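Local coordinates for vestitone reductase (Medicago sativa, PDB 2P4H), which catalyses the stereospecific, NADPH-dependent reduction of (3R)-vestitone, the penultimate step in making the plant defence compound medicarpin, at residues G218-H223 / V254-M259; M259-S264 / L273-L278; G14-K19 / H226-A231. All blocks are in the same frame, centred on the assembly; numbering follows the deposited sequence.

Contact 1 of 3, residues G218-H223 / V254-M259; sequences GVTRFH and VPIEEM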
ATOM      1  N   GLY A 218      -5.996 -18.797   5.132  1.00 15.69           N
ATOM      2  CA  GLY A 218      -6.709 -18.008   6.123  1.00 15.49           C
ATOM      3  C   GLY A 218      -7.775 -17.221   5.389  1.00 15.49           C
ATOM      4  O   GLY A 218      -8.968 -17.471   5.546  1.00 17.14           O
ATOM      5  N   VAL A 219      -7.337 -16.268   4.574  1.00 14.05           N
ATOM      6  CA  VAL A 219      -8.247 -15.455   3.778  1.00 13.87           C
ATOM      7  C   VAL A 219      -8.774 -16.292   2.606  1.00 12.48           C
ATOM      8  O   VAL A 219      -7.999 -16.969   1.919  1.00 12.84           O
ATOM      9  CB  VAL A 219      -7.516 -14.209   3.236  1.00 13.20           C
ATOM     10  CG1 VAL A 219      -8.372 -13.498   2.202  1.00 13.88           C
ATOM     11  CG2 VAL A 219      -7.184 -13.269   4.388  1.00 14.58           C
ATOM     12  N   THR A 220     -10.088 -16.258   2.392  1.00 11.94           N
ATOM     13  CA  THR A 220     -10.700 -17.012   1.305  1.00 12.90           C
ATOM     14  C   THR A 220     -11.343 -16.136   0.225  1.00 11.92           C
ATOM     15  O   THR A 220     -11.906 -16.642  -0.741  1.00 12.37           O
ATOM     16  CB  THR A 220     -11.709 -18.036   1.845  1.00 13.86           C
ATOM     17  OG1 THR A 220     -12.585 -17.397   2.779  1.00 15.56           O
ATOM     18  CG2 THR A 220     -10.969 -19.185   2.533  1.00 15.89           C
ATOM     19  N   ARG A 221     -11.290 -14.822   0.415  1.00 11.83           N
ATOM     20  CA  ARG A 221     -11.749 -13.870  -0.595  1.00 11.64           C
ATOM     21  C   ARG A 221     -10.852 -12.668  -0.372  1.00 11.63           C
ATOM     22  O   ARG A 221     -10.876 -12.044   0.691  1.00 12.00           O
ATOM     23  CB  ARG A 221     -13.221 -13.477  -0.459  1.00 12.46           C
ATOM     24  CG  ARG A 221     -13.667 -12.610  -1.644  1.00 14.00           C
ATOM     25  CD  ARG A 221     -15.164 -12.387  -1.662  1.00 17.57           C
ATOM     26  NE  ARG A 221     -15.600 -11.625  -0.498  1.00 18.83           N
ATOM     27  CZ  ARG A 221     -16.834 -11.654  -0.007  1.00 23.54           C
ATOM     28  NH1 ARG A 221     -17.762 -12.411  -0.578  1.00 25.86           N
ATOM     29  NH2 ARG A 221     -17.140 -10.926   1.058  1.00 24.56           N
ATOM     30  N   PHE A 222     -10.056 -12.363  -1.388  1.00 11.16           N
ATOM     31  CA  PHE A 222      -9.061 -11.300  -1.328  1.00 10.69           C
ATOM     32  C   PHE A 222      -9.379 -10.014  -2.076  1.00 11.04           C
ATOM     33  O   PHE A 222      -9.721 -10.069  -3.262  1.00 11.44           O
ATOM     34  CB  PHE A 222      -7.733 -11.793  -1.935  1.00 11.41           C
ATOM     35  CG  PHE A 222      -7.147 -13.022  -1.290  1.00 12.35           C
ATOM     36  CD1 PHE A 222      -6.003 -12.918  -0.509  1.00 11.64           C
ATOM     37  CD2 PHE A 222      -7.691 -14.285  -1.515  1.00 12.93           C
ATOM     38  CE1 PHE A 222      -5.399 -14.051   0.036  1.00 12.20           C
ATOM     39  CE2 PHE A 222      -7.089 -15.430  -0.969  1.00 12.60           C
ATOM     40  CZ  PHE A 222      -5.942 -15.303  -0.196  1.00 13.25           C
ATOM     41  N   HIS A 223      -9.279  -8.864  -1.406  1.00 10.81           N
ATOM     42  CA  HIS A 223      -9.402  -7.609  -2.142  1.00 10.72           C
ATOM     43  C   HIS A 223      -7.941  -7.397  -2.574  1.00 11.00           C
ATOM     44  O   HIS A 223      -7.011  -7.596  -1.780  1.00 10.57           O
ATOM     45  CB  HIS A 223      -9.972  -6.431  -1.309  1.00  9.86           C
ATOM     46  CG  HIS A 223      -9.618  -6.425   0.149  1.00 10.18           C
ATOM     47  ND1 HIS A 223     -10.559  -6.150   1.120  1.00 11.54           N
ATOM     48  CD2 HIS A 223      -8.431  -6.518   0.795  1.00 11.42           C
ATOM     49  CE1 HIS A 223      -9.968  -6.070   2.298  1.00 10.77           C
ATOM     50  NE2 HIS A 223      -8.676  -6.289   2.130  1.00 12.30           N
ATOM     51  N   VAL A 254     -11.343 -11.139  -5.238  1.00 12.47           N
ATOM     52  CA  VAL A 254     -11.080 -12.492  -5.704  1.00 12.31           C
ATOM     53  C   VAL A 254     -11.318 -13.660  -4.761  1.00 11.58           C
ATOM     54  O   VAL A 254     -10.541 -13.889  -3.831  1.00 11.64           O
ATOM     55  CB  VAL A 254      -9.604 -12.572  -6.176  1.00 12.58           C
ATOM     56  CG1 VAL A 254      -9.351 -13.874  -6.913  1.00 14.45           C
ATOM     57  CG2 VAL A 254      -9.273 -11.361  -7.052  1.00 14.90           C
ATOM     58  N   PRO A 255     -12.396 -14.424  -4.993  1.00 11.86           N
ATOM     59  CA  PRO A 255     -12.667 -15.576  -4.130  1.00 13.14           C
ATOM     60  C   PRO A 255     -11.550 -16.588  -4.375  1.00 11.72           C
ATOM     61  O   PRO A 255     -11.045 -16.699  -5.494  1.00 11.91           O
ATOM     62  CB  PRO A 255     -14.013 -16.084  -4.639  1.00 12.97           C
ATOM     63  CG  PRO A 255     -14.675 -14.841  -5.158  1.00 12.87           C
ATOM     64  CD  PRO A 255     -13.540 -14.149  -5.882  1.00 13.28           C
ATOM     65  N   ILE A 256     -11.167 -17.334  -3.347  1.00 11.93           N
ATOM     66  CA  ILE A 256     -10.095 -18.306  -3.508  1.00 12.18           C
ATOM     67  C   ILE A 256     -10.446 -19.374  -4.557  1.00 11.66           C
ATOM     68  O   ILE A 256      -9.557 -19.940  -5.196  1.00 12.22           O
ATOM     69  CB  ILE A 256      -9.738 -18.946  -2.134  1.00 11.94           C
ATOM     70  CG1 ILE A 256      -8.393 -19.666  -2.225  1.00 13.55           C
ATOM     71  CG2 ILE A 256     -10.846 -19.877  -1.675  1.00 13.54           C
ATOM     72  CD1 ILE A 256      -7.796 -19.994  -0.866  1.00 14.98           C
ATOM     73  N   GLU A 257     -11.738 -19.632  -4.745  1.00 12.38           N
ATOM     74  CA  GLU A 257     -12.181 -20.611  -5.735  1.00 12.31           C
ATOM     75  C   GLU A 257     -11.889 -20.109  -7.149  1.00 12.93           C
ATOM     76  O   GLU A 257     -11.477 -20.878  -8.021  1.00 12.43           O
ATOM     77  CB  GLU A 257     -13.681 -20.887  -5.584  1.00 14.25           C
ATOM     78  CG  GLU A 257     -14.082 -21.536  -4.257  1.00 16.72           C
ATOM     79  CD  GLU A 257     -14.283 -20.540  -3.120  1.00 18.67           C
ATOM     80  OE1 GLU A 257     -14.632 -20.986  -2.006  1.00 21.33           O
ATOM     81  OE2 GLU A 257     -14.103 -19.319  -3.324  1.00 15.81           O
ATOM     82  N   GLU A 258     -12.109 -18.819  -7.384  1.00 13.50           N
ATOM     83  CA  GLU A 258     -11.836 -18.247  -8.699  1.00 14.94           C
ATOM     84  C   GLU A 258     -10.326 -18.168  -8.885  1.00 14.11           C
ATOM     85  O   GLU A 258      -9.810 -18.322  -9.994  1.00 14.73           O
ATOM     86  CB  GLU A 258     -12.489 -16.867  -8.822  1.00 15.20           C
ATOM     87  CG  GLU A 258     -14.010 -16.943  -8.758  1.00 19.88           C
ATOM     88  CD  GLU A 258     -14.693 -15.607  -8.970  1.00 22.03           C
ATOM     89  OE1 GLU A 258     -15.928 -15.545  -8.781  1.00 26.68           O
ATOM     90  OE2 GLU A 258     -14.010 -14.627  -9.330  1.00 23.74           O
ATOM     91  N   MET A 259      -9.621 -17.938  -7.784  1.00 13.33           N
ATOM     92  CA  MET A 259      -8.167 -17.882  -7.791  1.00 14.04           C
ATOM     93  C   MET A 259      -7.651 -19.249  -8.275  1.00 12.87           C
ATOM     94  O   MET A 259      -6.767 -19.332  -9.130  1.00 13.21           O
ATOM     95  CB  MET A 259      -7.692 -17.591  -6.367  1.00 17.61           C
ATOM     96  CG  MET A 259      -6.201 -17.505  -6.162  1.00 18.42           C
ATOM     97  SD  MET A 259      -5.860 -17.233  -4.402  1.00 20.74           S
ATOM     98  CE  MET A 259      -5.566 -15.473  -4.353  1.00 19.56           C
TER
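F222 meets M259, which belongs to the helix that follows the partner strand. The CB of F222 lies 4.0 Å from V254 O, and its CG, on the face of the sheet shared with V254, stands beside the backbone N (chi1 -58°). Further out, CD2 brings the ring edge to 3.7 Å from V254 O, which sits near the ring plane. CE2 then meets M259 CE, also at 3.7 Å, while CZ reaches the same methyl more loosely. That methyl lies over one face, displaced toward the rim, 23° off the ring normal; M259 SD stands oblique to the ring, 4.8 Å from its centroid, in a Met-aromatic contact. The opposite face is filled by V219 CG1, 3.5 Å above the ring centre. An alanine at F222 would probably open a gap between V219 CG1 and M259 CE and cost the methyl its aromatic partner.

F222 and V254 form an antiparallel hydrogen-bonded pair, with F222 N to V254 O almost straight at 173°. The strand pair runs directly into a helix, with P255, paired with R221, at the N-cap position; sheet bonding thus carries on to I256 N, which donates to T220 O (2.8 Å). Strand 219-226 also pairs with strands 189-191 and 284-285, the F222 ring meets F189 edge to face, and L209 of helix 208-211 and F309 of helix 305-319 pack against M259.

Contact 2 of 3, residues M259-S264 / L273-L278; sequences MSQLLS and LTVDEL
A very short hydrogen bond joins S260 in a helix to L273 in a loop: S260 OG donates to L273 O over 2.6 Å and lies in the plane of that carbonyl. The hydroxyl stands anti to its own backbone nitrogen (chi1 171°), a rotamer that carries it outward from the helix to the loop. The same oxygen accepts a hydrogen bond from a water, which in turn accepts one from V275 N at 3.0 Å. One serine hydroxyl therefore serves the loop twice, directly at a carbonyl and through water at an amide two residues further on.

Apolar contacts flank this polar junction. S260 CB meets L278 CD1 at 3.7 Å, so the methylene beneath the hydroxyl also packs against the buried end of the loop segment; L209 of helix 208-211 packs against S260 as well. On the more solvent-accessible flank, the CG of Q261 touches V275 CG2 at 3.5 Å, and its amide end passes near the same methyl as the two side chains cross obliquely. The helix carbonyl at this level is held too: S260 O accepts from S264 N and from S264 OG (2.7 Å), which come to it from opposite faces of its plane.

The loop has an order of its own. E277 OE1 uses its anti lone pair to accept from T274 N (2.9 Å), while T274 OG1 accepts from E277 N (3.1 Å). The threonine hydroxyl taking the amide three residues on is an ST motif, which here opens a turn of helical backbone conformation at 275-277, with L273 O, the acceptor of S260 OG, just before it.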
ATOM      1  N   MET A 259      -9.621 -17.938  -7.784  1.00 13.33           N
ATOM      2  CA  MET A 259      -8.167 -17.882  -7.791  1.00 14.04           C
ATOM      3  C   MET A 259      -7.651 -19.249  -8.275  1.00 12.87           C
ATOM      4  O   MET A 259      -6.767 -19.332  -9.130  1.00 13.21           O
ATOM      5  CB  MET A 259      -7.692 -17.591  -6.367  1.00 17.61           C
ATOM      6  CG  MET A 259      -6.201 -17.505  -6.162  1.00 18.42           C
ATOM      7  SD  MET A 259      -5.860 -17.233  -4.402  1.00 20.74           S
ATOM      8  CE  MET A 259      -5.566 -15.473  -4.353  1.00 19.56           C
ATOM      9  N   SER A 260      -8.220 -20.318  -7.728  1.00 12.10           N
ATOM     10  CA  SER A 260      -7.834 -21.671  -8.109  1.00 12.66           C
ATOM     11  C   SER A 260      -8.059 -21.930  -9.600  1.00 12.04           C
ATOM     12  O   SER A 260      -7.204 -22.503 -10.276  1.00 12.96           O
ATOM     13  CB  SER A 260      -8.628 -22.693  -7.298  1.00 12.73           C
ATOM     14  OG  SER A 260      -8.420 -24.001  -7.806  1.00 13.57           O
ATOM     15  N   GLN A 261      -9.213 -21.522 -10.115  1.00 11.55           N
ATOM     16  CA  GLN A 261      -9.493 -21.745 -11.528  1.00 11.74           C
ATOM     17  C   GLN A 261      -8.513 -20.997 -12.423  1.00 12.84           C
ATOM     18  O   GLN A 261      -8.014 -21.551 -13.402  1.00 13.82           O
ATOM     19  CB  GLN A 261     -10.934 -21.346 -11.860  1.00 11.75           C
ATOM     20  CG  GLN A 261     -11.960 -22.209 -11.141  1.00 11.03           C
ATOM     21  CD  GLN A 261     -13.381 -21.950 -11.596  1.00 11.41           C
ATOM     22  OE1 GLN A 261     -13.785 -20.803 -11.779  1.00 12.65           O
ATOM     23  NE2 GLN A 261     -14.153 -23.018 -11.761  1.00 11.87           N
ATOM     24  N   LEU A 262      -8.219 -19.749 -12.084  1.00 12.50           N
ATOM     25  CA  LEU A 262      -7.293 -18.955 -12.881  1.00 13.22           C
ATOM     26  C   LEU A 262      -5.890 -19.551 -12.864  1.00 13.57           C
ATOM     27  O   LEU A 262      -5.297 -19.796 -13.915  1.00 14.18           O
ATOM     28  CB  LEU A 262      -7.248 -17.511 -12.356  1.00 15.48           C
ATOM     29  CG  LEU A 262      -6.332 -16.496 -13.059  1.00 18.31           C
ATOM     30  CD1 LEU A 262      -6.696 -15.099 -12.588  1.00 20.18           C
ATOM     31  CD2 LEU A 262      -4.867 -16.779 -12.768  1.00 22.26           C
ATOM     32  N   LEU A 263      -5.359 -19.789 -11.671  1.00 13.20           N
ATOM     33  CA  LEU A 263      -4.011 -20.325 -11.549  1.00 13.19           C
ATOM     34  C   LEU A 263      -3.844 -21.744 -12.089  1.00 13.23           C
ATOM     35  O   LEU A 263      -2.795 -22.079 -12.646  1.00 13.50           O
ATOM     36  CB  LEU A 263      -3.557 -20.252 -10.088  1.00 13.98           C
ATOM     37  CG  LEU A 263      -3.544 -18.835  -9.501  1.00 14.43           C
ATOM     38  CD1 LEU A 263      -3.143 -18.890  -8.036  1.00 14.85           C
ATOM     39  CD2 LEU A 263      -2.580 -17.955 -10.288  1.00 16.63           C
ATOM     40  N   SER A 264      -4.870 -22.578 -11.939  1.00 13.76           N
ATOM     41  CA  SER A 264      -4.782 -23.950 -12.430  1.00 13.90           C
ATOM     42  C   SER A 264      -4.668 -23.982 -13.950  1.00 13.49           C
ATOM     43  O   SER A 264      -3.931 -24.793 -14.510  1.00 14.39           O
ATOM     44  CB  SER A 264      -6.010 -24.757 -11.999  1.00 14.33           C
ATOM     45  OG  SER A 264      -6.055 -24.906 -10.591  1.00 15.54           O
ATOM     46  N   LEU A 273      -4.707 -26.603  -5.363  1.00 13.96           N
ATOM     47  CA  LEU A 273      -5.961 -27.123  -4.838  1.00 14.08           C
ATOM     48  C   LEU A 273      -7.071 -26.747  -5.808  1.00 12.96           C
ATOM     49  O   LEU A 273      -7.175 -25.593  -6.230  1.00 13.88           O
ATOM     50  CB  LEU A 273      -6.262 -26.519  -3.466  1.00 14.85           C
ATOM     51  CG  LEU A 273      -5.372 -26.984  -2.312  1.00 16.10           C
ATOM     52  CD1 LEU A 273      -5.568 -26.077  -1.114  1.00 18.12           C
ATOM     53  CD2 LEU A 273      -5.714 -28.425  -1.958  1.00 17.33           C
ATOM     54  N   THR A 274      -7.900 -27.721  -6.157  1.00 13.01           N
ATOM     55  CA  THR A 274      -9.003 -27.490  -7.078  1.00 12.35           C
ATOM     56  C   THR A 274     -10.218 -26.907  -6.373  1.00 12.62           C
ATOM     57  O   THR A 274     -10.307 -26.897  -5.142  1.00 12.53           O
ATOM     58  CB  THR A 274      -9.458 -28.801  -7.735  1.00 13.21           C
ATOM     59  OG1 THR A 274      -9.975 -29.677  -6.723  1.00 13.36           O
ATOM     60  CG2 THR A 274      -8.296 -29.480  -8.449  1.00 14.51           C
ATOM     61  N   VAL A 275     -11.168 -26.428  -7.167  1.00 11.55           N
ATOM     62  CA  VAL A 275     -12.397 -25.894  -6.618  1.00 12.13           C
ATOM     63  C   VAL A 275     -13.047 -26.977  -5.750  1.00 12.72           C
ATOM     64  O   VAL A 275     -13.532 -26.693  -4.656  1.00 14.44           O
ATOM     65  CB  VAL A 275     -13.351 -25.461  -7.758  1.00 11.58           C
ATOM     66  CG1 VAL A 275     -14.777 -25.331  -7.247  1.00 13.26           C
ATOM     67  CG2 VAL A 275     -12.877 -24.127  -8.336  1.00 12.00           C
ATOM     68  N   ASP A 276     -13.043 -28.222  -6.222  1.00 12.53           N
ATOM     69  CA  ASP A 276     -13.651 -29.294  -5.439  1.00 13.64           C
ATOM     70  C   ASP A 276     -12.933 -29.500  -4.105  1.00 14.19           C
ATOM     71  O   ASP A 276     -13.578 -29.706  -3.074  1.00 15.14           O
ATOM     72  CB  ASP A 276     -13.664 -30.606  -6.228  1.00 14.63           C
ATOM     73  CG  ASP A 276     -14.585 -31.640  -5.608  1.00 16.87           C
ATOM     74  OD1 ASP A 276     -15.777 -31.328  -5.423  1.00 18.31           O
ATOM     75  OD2 ASP A 276     -14.121 -32.757  -5.306  1.00 22.39           O
ATOM     76  N   GLU A 277     -11.605 -29.439  -4.120  1.00 13.92           N
ATOM     77  CA  GLU A 277     -10.827 -29.620  -2.898  1.00 14.45           C
ATOM     78  C   GLU A 277     -11.018 -28.446  -1.944  1.00 16.39           C
ATOM     79  O   GLU A 277     -10.795 -28.575  -0.737  1.00 18.04           O
ATOM     80  CB  GLU A 277      -9.345 -29.800  -3.243  1.00 15.12           C
ATOM     81  CG  GLU A 277      -9.068 -31.092  -4.008  1.00 16.64           C
ATOM     82  CD  GLU A 277      -7.624 -31.239  -4.441  1.00 19.01           C
ATOM     83  OE1 GLU A 277      -7.068 -30.290  -5.029  1.00 16.86           O
ATOM     84  OE2 GLU A 277      -7.043 -32.319  -4.204  1.00 25.28           O
ATOM     85  N   LEU A 278     -11.453 -27.309  -2.480  1.00 14.59           N
ATOM     86  CA  LEU A 278     -11.679 -26.113  -1.670  1.00 16.32           C
ATOM     87  C   LEU A 278     -13.115 -26.003  -1.166  1.00 18.03           C
ATOM     88  O   LEU A 278     -13.461 -25.041  -0.483  1.00 19.87           O
ATOM     89  CB  LEU A 278     -11.326 -24.855  -2.474  1.00 14.40           C
ATOM     90  CG  LEU A 278      -9.838 -24.656  -2.766  1.00 13.83           C
ATOM     91  CD1 LEU A 278      -9.640 -23.600  -3.844  1.00 15.59           C
ATOM     92  CD2 LEU A 278      -9.127 -24.265  -1.472  1.00 15.57           C
TER
HETATM   93  O   HOH W   1      -9.933 -25.455  -9.698  1.00 14.73           O

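Contact 3 of 3, residues G14-K19 / H226-A231; sequences GSWIIK and HVDDVA
The indole of W16 is sandwiched between an aliphatic chain and a valine, with a carboxylate at its edge. Over one face lies K19 CD, from the next turn of the same helix, 3.7 Å above the plane; over the opposite face is V227 CG1, 4.0 Å from the centroid of the five-membered ring and almost exactly on its normal, a CH-pi contact. At the edge, W16 NE1 donates to D228 OD1 over 2.9 Å, the oxygen lying close to the indole plane. The carboxylate itself is turned nearly perpendicular, at 86° to the ring, and is met on its anti side. With CG anti to the backbone nitrogen (chi1 -169°), the indole starts out toward helix 227-239; on the same face as CG1, V227 CG2 packs against W16 CG at 3.8 Å.

Helix 12-23 is the one that follows the first strand of the Rossmann fold, and G14, in its first turn, is the last glycine of the glycine-rich motif predicted to bind NADP(+). The axes of segments 14-19 and 227-231 pass 9.3 Å apart and cross at -62°. Where the backbones come nearest, A231 CB touches both W16 CD1 (4.0 Å) and I17 CG1.

D228 OD1 also receives a water hydrogen bond, and that water accepts from K19 NZ, so lysine and carboxylate are linked without touching. D228 OD2 is taken by Y303 OH. At the start of the helix, N-cap residue H226 accepts from D228 N through ND1 (2.9 Å), in the plane of its imidazole; the ring stacks on Y303, and NE2 is hydrogen-bonded to D311 OD2.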
ATOM      1  N   GLY A  14       7.228   1.354  -1.227  1.00 11.87           N
ATOM      2  CA  GLY A  14       8.084   2.512  -1.396  1.00 12.29           C
ATOM      3  C   GLY A  14       9.107   2.360  -2.505  1.00 11.21           C
ATOM      4  O   GLY A  14       9.280   3.267  -3.322  1.00 12.58           O
ATOM      5  N   SER A  15       9.790   1.219  -2.543  1.00 12.02           N
ATOM      6  CA  SER A  15      10.799   1.013  -3.571  1.00 12.77           C
ATOM      7  C   SER A  15      10.180   0.934  -4.962  1.00 12.88           C
ATOM      8  O   SER A  15      10.766   1.422  -5.928  1.00 13.98           O
ATOM      9  CB  SER A  15      11.640  -0.239  -3.275  1.00 13.20           C
ATOM     10  OG  SER A  15      10.861  -1.420  -3.230  1.00 13.27           O
ATOM     11  N   TRP A  16       8.995   0.339  -5.078  1.00 11.44           N
ATOM     12  CA  TRP A  16       8.365   0.258  -6.389  1.00 11.55           C
ATOM     13  C   TRP A  16       7.957   1.653  -6.848  1.00 11.62           C
ATOM     14  O   TRP A  16       8.085   1.995  -8.025  1.00 12.15           O
ATOM     15  CB  TRP A  16       7.141  -0.662  -6.377  1.00 12.17           C
ATOM     16  CG  TRP A  16       6.678  -0.929  -7.772  1.00 11.86           C
ATOM     17  CD1 TRP A  16       5.715  -0.251  -8.467  1.00 11.15           C
ATOM     18  CD2 TRP A  16       7.266  -1.849  -8.697  1.00 11.64           C
ATOM     19  NE1 TRP A  16       5.675  -0.690  -9.772  1.00 12.47           N
ATOM     20  CE2 TRP A  16       6.619  -1.671  -9.937  1.00 12.06           C
ATOM     21  CE3 TRP A  16       8.287  -2.806  -8.596  1.00 13.11           C
ATOM     22  CZ2 TRP A  16       6.959  -2.416 -11.074  1.00 12.43           C
ATOM     23  CZ3 TRP A  16       8.626  -3.543  -9.723  1.00 14.66           C
ATOM     24  CH2 TRP A  16       7.964  -3.344 -10.945  1.00 13.86           C
ATOM     25  N   ILE A  17       7.467   2.464  -5.915  1.00 11.93           N
ATOM     26  CA  ILE A  17       7.068   3.825  -6.242  1.00 12.17           C
ATOM     27  C   ILE A  17       8.284   4.650  -6.679  1.00 12.42           C
ATOM     28  O   ILE A  17       8.178   5.475  -7.586  1.00 13.64           O
ATOM     29  CB  ILE A  17       6.344   4.483  -5.041  1.00 12.86           C
ATOM     30  CG1 ILE A  17       4.924   3.911  -4.944  1.00 13.67           C
ATOM     31  CG2 ILE A  17       6.305   6.000  -5.198  1.00 14.79           C
ATOM     32  CD1 ILE A  17       4.102   4.458  -3.789  1.00 15.01           C
ATOM     33  N   ILE A  18       9.437   4.425  -6.050  1.00 12.67           N
ATOM     34  CA  ILE A  18      10.646   5.152  -6.439  1.00 12.96           C
ATOM     35  C   ILE A  18      11.005   4.761  -7.874  1.00 13.46           C
ATOM     36  O   ILE A  18      11.328   5.614  -8.701  1.00 14.52           O
ATOM     37  CB  ILE A  18      11.826   4.826  -5.494  1.00 13.23           C
ATOM     38  CG1 ILE A  18      11.580   5.480  -4.130  1.00 13.85           C
ATOM     39  CG2 ILE A  18      13.144   5.306  -6.104  1.00 14.50           C
ATOM     40  CD1 ILE A  18      12.642   5.192  -3.101  1.00 15.35           C
ATOM     41  N   LYS A  19      10.938   3.465  -8.162  1.00 14.35           N
ATOM     42  CA  LYS A  19      11.226   2.952  -9.499  1.00 14.12           C
ATOM     43  C   LYS A  19      10.313   3.648 -10.511  1.00 14.82           C
ATOM     44  O   LYS A  19      10.767   4.157 -11.541  1.00 15.61           O
ATOM     45  CB  LYS A  19      10.981   1.439  -9.523  1.00 14.30           C
ATOM     46  CG  LYS A  19      11.065   0.786 -10.890  1.00 16.03           C
ATOM     47  CD  LYS A  19      10.780  -0.706 -10.775  1.00 16.95           C
ATOM     48  CE  LYS A  19      10.779  -1.403 -12.129  1.00 19.13           C
ATOM     49  NZ  LYS A  19       9.662  -0.954 -13.001  1.00 20.62           N
ATOM     50  N   HIS A 226      -2.825  -4.292  -8.307  1.00 10.25           N
ATOM     51  CA  HIS A 226      -1.493  -4.477  -8.881  1.00 10.25           C
ATOM     52  C   HIS A 226      -0.620  -3.344  -8.339  1.00 10.37           C
ATOM     53  O   HIS A 226      -1.020  -2.178  -8.366  1.00 10.53           O
ATOM     54  CB  HIS A 226      -1.564  -4.401 -10.410  1.00 11.03           C
ATOM     55  CG  HIS A 226      -0.305  -4.829 -11.099  1.00 10.72           C
ATOM     56  ND1 HIS A 226       0.897  -4.177 -10.929  1.00 11.48           N
ATOM     57  CD2 HIS A 226      -0.065  -5.845 -11.963  1.00 11.81           C
ATOM     58  CE1 HIS A 226       1.824  -4.774 -11.658  1.00 11.92           C
ATOM     59  NE2 HIS A 226       1.267  -5.788 -12.294  1.00 11.54           N
ATOM     60  N   VAL A 227       0.567  -3.684  -7.847  1.00 10.25           N
ATOM     61  CA  VAL A 227       1.462  -2.680  -7.287  1.00 10.51           C
ATOM     62  C   VAL A 227       1.764  -1.520  -8.238  1.00 10.60           C
ATOM     63  O   VAL A 227       1.885  -0.376  -7.798  1.00 11.22           O
ATOM     64  CB  VAL A 227       2.795  -3.320  -6.805  1.00 10.49           C
ATOM     65  CG1 VAL A 227       3.615  -3.807  -7.987  1.00 11.72           C
ATOM     66  CG2 VAL A 227       3.586  -2.316  -5.975  1.00 11.03           C
ATOM     67  N   ASP A 228       1.880  -1.790  -9.536  1.00 10.28           N
ATOM     68  CA  ASP A 228       2.174  -0.693 -10.450  1.00 10.90           C
ATOM     69  C   ASP A 228       0.966   0.222 -10.638  1.00 10.51           C
ATOM     70  O   ASP A 228       1.125   1.403 -10.962  1.00 11.78           O
ATOM     71  CB  ASP A 228       2.681  -1.205 -11.801  1.00 12.37           C
ATOM     72  CG  ASP A 228       3.395  -0.122 -12.589  1.00 13.24           C
ATOM     73  OD1 ASP A 228       4.298   0.520 -12.015  1.00 13.22           O
ATOM     74  OD2 ASP A 228       3.056   0.094 -13.773  1.00 15.52           O
ATOM     75  N   ASP A 229      -0.243  -0.304 -10.453  1.00 11.01           N
ATOM     76  CA  ASP A 229      -1.403   0.571 -10.549  1.00 11.11           C
ATOM     77  C   ASP A 229      -1.413   1.471  -9.311  1.00 10.96           C
ATOM     78  O   ASP A 229      -1.891   2.602  -9.371  1.00 10.48           O
ATOM     79  CB  ASP A 229      -2.711  -0.219 -10.659  1.00 10.46           C
ATOM     80  CG  ASP A 229      -3.097  -0.505 -12.104  1.00 11.76           C
ATOM     81  OD1 ASP A 229      -2.839   0.364 -12.967  1.00 12.33           O
ATOM     82  OD2 ASP A 229      -3.671  -1.579 -12.379  1.00 12.30           O
ATOM     83  N   VAL A 230      -0.877   0.984  -8.191  1.00 10.98           N
ATOM     84  CA  VAL A 230      -0.823   1.819  -6.995  1.00 10.16           C
ATOM     85  C   VAL A 230       0.150   2.971  -7.259  1.00 10.47           C
ATOM     86  O   VAL A 230      -0.122   4.114  -6.894  1.00 10.97           O
ATOM     87  CB  VAL A 230      -0.350   1.031  -5.751  1.00  9.36           C
ATOM     88  CG1 VAL A 230      -0.217   1.978  -4.562  1.00 11.25           C
ATOM     89  CG2 VAL A 230      -1.350  -0.065  -5.419  1.00 11.80           C
ATOM     90  N   ALA A 231       1.280   2.671  -7.897  1.00 11.11           N
ATOM     91  CA  ALA A 231       2.257   3.710  -8.211  1.00 11.60           C
ATOM     92  C   ALA A 231       1.623   4.693  -9.195  1.00 11.50           C
ATOM     93  O   ALA A 231       1.766   5.906  -9.052  1.00 12.32           O
ATOM     94  CB  ALA A 231       3.519   3.090  -8.815  1.00 12.46           C
TER
HETATM   95  O   HOH W   2       7.142   0.494 -12.814  1.00 25.89           O

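From the N terminus, the first segment met is 14-19, in the helix after the first Rossmann strand; contact 3 closes only at 226-231, after some two hundred residues. Contact 1 opens inside that span, at 218-223, and closes beyond it at 254-259, so the two cross, and strand 219-226 runs straight into the helix used by contact 3. Contact 2 then opens at the shared M259 and closes a short loop at 273-278, in series with contact 1. Those two have centres about 10 Å apart and touch directly, joining helix 256-266 to the small mixed sheet and the following loop, whereas contact 3 lies nearer the centre of the chain.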